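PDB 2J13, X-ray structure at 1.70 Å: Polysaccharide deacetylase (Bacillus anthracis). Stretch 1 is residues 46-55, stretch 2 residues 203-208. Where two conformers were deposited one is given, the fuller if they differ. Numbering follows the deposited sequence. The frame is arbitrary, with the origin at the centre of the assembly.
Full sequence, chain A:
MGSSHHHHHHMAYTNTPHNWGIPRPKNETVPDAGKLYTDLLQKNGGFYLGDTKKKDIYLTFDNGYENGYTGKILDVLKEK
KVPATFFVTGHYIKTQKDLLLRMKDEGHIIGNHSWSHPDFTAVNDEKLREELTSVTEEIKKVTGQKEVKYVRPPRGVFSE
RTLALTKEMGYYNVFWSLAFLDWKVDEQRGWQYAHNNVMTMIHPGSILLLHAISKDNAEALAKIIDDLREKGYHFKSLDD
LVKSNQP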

# COMPACT_ATOMS: atom_id res chain seq x y z
N GLY A 46 12.17 -0.53 -4.30
CA GLY A 46 10.83 -1.12 -4.44
C GLY A 46 10.80 -2.53 -3.90
O GLY A 46 11.85 -3.21 -3.78
N PHE A 47 9.62 -2.96 -3.49
CA PHE A 47 9.42 -4.37 -3.13
C PHE A 47 7.99 -4.77 -3.38
O PHE A 47 7.10 -3.92 -3.47
CB PHE A 47 9.89 -4.68 -1.70
CG PHE A 47 9.25 -3.87 -0.62
CD1 PHE A 47 8.04 -4.24 -0.07
CD2 PHE A 47 9.90 -2.76 -0.10
CE1 PHE A 47 7.47 -3.49 0.94
CE2 PHE A 47 9.32 -2.01 0.92
CZ PHE A 47 8.11 -2.37 1.44
N TYR A 48 7.78 -6.08 -3.54
CA TYR A 48 6.45 -6.63 -3.74
C TYR A 48 6.21 -7.88 -2.88
O TYR A 48 5.08 -8.36 -2.84
CB TYR A 48 6.15 -6.92 -5.20
CG TYR A 48 6.81 -8.18 -5.75
CD1 TYR A 48 8.15 -8.18 -6.05
CD2 TYR A 48 6.09 -9.33 -5.94
CE1 TYR A 48 8.79 -9.32 -6.58
CE2 TYR A 48 6.71 -10.49 -6.45
CZ TYR A 48 8.04 -10.46 -6.76
OH TYR A 48 8.65 -11.61 -7.28
N LEU A 49 7.24 -8.33 -2.19
CA LEU A 49 7.21 -9.51 -1.32
C LEU A 49 8.10 -9.26 -0.13
O LEU A 49 9.06 -8.45 -0.20
CB LEU A 49 7.82 -10.72 -2.03
CG LEU A 49 7.08 -11.59 -3.00
CD1 LEU A 49 8.12 -12.55 -3.58
CD2 LEU A 49 5.94 -12.33 -2.32
N GLY A 50 7.80 -9.94 0.97
CA GLY A 50 8.69 -9.98 2.12
C GLY A 50 9.57 -11.23 2.04
O GLY A 50 9.71 -11.83 1.00
N ASP A 51 10.14 -11.60 3.17
CA ASP A 51 11.02 -12.78 3.25
C ASP A 51 10.24 -14.06 2.96
O ASP A 51 9.27 -14.35 3.65
CB ASP A 51 11.59 -12.82 4.66
CG ASP A 51 12.62 -13.90 4.84
OD1 ASP A 51 13.00 -14.56 3.85
OD2 ASP A 51 13.05 -14.08 6.00
N THR A 52 10.68 -14.81 1.95
CA THR A 52 9.94 -15.98 1.47
C THR A 52 10.27 -17.27 2.22
O THR A 52 9.75 -18.34 1.89
CB THR A 52 10.19 -16.21 -0.03
OG1 THR A 52 11.60 -16.37 -0.26
CG2 THR A 52 9.70 -15.04 -0.83
N LYS A 53 11.13 -17.16 3.23
CA LYS A 53 11.52 -18.29 4.07
C LYS A 53 10.81 -18.25 5.44
O LYS A 53 11.04 -19.12 6.27
CB LYS A 53 13.05 -18.30 4.25
CG LYS A 53 13.59 -17.50 5.45
CD LYS A 53 15.10 -17.22 5.32
CE LYS A 53 15.68 -16.58 6.60
NZ LYS A 53 14.97 -15.31 7.03
N LYS A 54 9.96 -17.25 5.65
CA LYS A 54 9.17 -17.10 6.86
C LYS A 54 7.70 -16.98 6.45
O LYS A 54 7.39 -16.45 5.39
CB LYS A 54 9.57 -15.82 7.61
CG LYS A 54 11.01 -15.78 8.09
CD LYS A 54 11.39 -14.37 8.57
CE LYS A 54 10.70 -13.97 9.87
NZ LYS A 54 11.01 -12.54 10.25
N LYS A 55 6.80 -17.46 7.31
CA LYS A 55 5.36 -17.42 7.04
C LYS A 55 4.74 -16.11 7.53
O LYS A 55 3.62 -16.10 8.07
CB LYS A 55 4.64 -18.62 7.67
CG LYS A 55 4.77 -19.90 6.84
CD LYS A 55 3.81 -21.02 7.30
CE LYS A 55 3.47 -21.97 6.14
NZ LYS A 55 2.50 -23.04 6.54
N HIS A 203 1.31 -17.29 -0.21
CA HIS A 203 2.63 -17.85 -0.02
C HIS A 203 3.40 -17.08 1.02
O HIS A 203 3.05 -15.95 1.33
CB HIS A 203 3.42 -17.84 -1.33
CG HIS A 203 3.32 -19.12 -2.09
ND1 HIS A 203 2.27 -19.40 -2.94
CD2 HIS A 203 4.12 -20.21 -2.10
CE1 HIS A 203 2.43 -20.60 -3.45
NE2 HIS A 203 3.55 -21.12 -2.96
N PRO A 204 4.48 -17.67 1.57
CA PRO A 204 5.33 -16.94 2.49
C PRO A 204 5.85 -15.64 1.87
O PRO A 204 6.29 -15.64 0.71
CB PRO A 204 6.48 -17.93 2.73
CG PRO A 204 5.87 -19.23 2.55
CD PRO A 204 4.95 -19.07 1.39
N GLY A 205 5.74 -14.55 2.64
CA GLY A 205 6.15 -13.22 2.18
C GLY A 205 5.11 -12.45 1.38
O GLY A 205 5.39 -11.32 0.98
N SER A 206 3.94 -13.04 1.13
CA SER A 206 2.94 -12.37 0.32
C SER A 206 2.58 -10.98 0.88
O SER A 206 2.36 -10.80 2.08
CB SER A 206 1.66 -13.22 0.18
OG SER A 206 1.85 -14.42 -0.59
N ILE A 207 2.48 -10.02 -0.04
CA ILE A 207 1.87 -8.72 0.22
C ILE A 207 0.50 -8.72 -0.49
O ILE A 207 0.43 -8.79 -1.73
CB ILE A 207 2.73 -7.50 -0.25
CG1 ILE A 207 4.09 -7.52 0.43
CG2 ILE A 207 1.90 -6.18 -0.02
CD1 ILE A 207 5.04 -6.38 0.02
N LEU A 208 -0.57 -8.70 0.29
CA LEU A 208 -1.92 -8.79 -0.22
C LEU A 208 -2.49 -7.41 -0.43
O LEU A 208 -2.32 -6.53 0.42
CB LEU A 208 -2.84 -9.55 0.74
CG LEU A 208 -2.30 -10.88 1.24
CD1 LEU A 208 -3.35 -11.54 2.12
CD2 LEU A 208 -1.91 -11.74 0.05

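One short, straight hydrogen bond anchors these two stretches: Gly50 N donates to Gly205 O over 2.8 Å, with an angle of 177° at the hydrogen. The same oxygen, Gly205 O, lies 3.4 Å from Leu49 CA, a weaker CA-H...O contact. Around this point the backbones come so close that the CA atoms of Gly50 and Gly205 are 4.1 Å apart. Gly205 suits the place on two counts. Its phi of 85° favours glycine in the type II turn from His203 to Ser206, and a CB on Gly205 would point toward the other stretch and lie 2.8 Å from Gly50 O, a clash.

The turn is held by Ser206 N donating to His203 O at 3.0 Å. Ser206 points its CA-to-CB bond away from stretch 1, and its m rotamer (chi1 -67°) lets Ser206 OG donate to His203 O at 2.7 Å, so one carbonyl receives both the backbone and the side chain.

Ile207 points toward stretch 1. With chi1 m and chi2 t its chain is extended, carrying Ile207 CD1 to 3.5 Å from Tyr48 C and 3.7 Å from Phe47 CD1. The Phe47 ring, with chi1 p, meets that methyl at its edge; an apolar, beta-branched chain suits this buried site, where it packs against both backbone and ring.

Pro204 also points toward stretch 1 and has more area covered by the other stretch than any other residue, though it stays partly exposed. Pro204 CB lies 3.2 Å from Lys54 O and 3.4 Å from Thr52 O, and its phi of -55° fits the turn's second position.

Asp51 and Lys53 point away from stretch 2 and brace their own type I turn instead. With chi1 t, Asp51 OD1 accepts from Lys53 N at 3.3 Å, while Lys53 NZ makes a salt bridge to Asp51 OD2 at 2.5 Å.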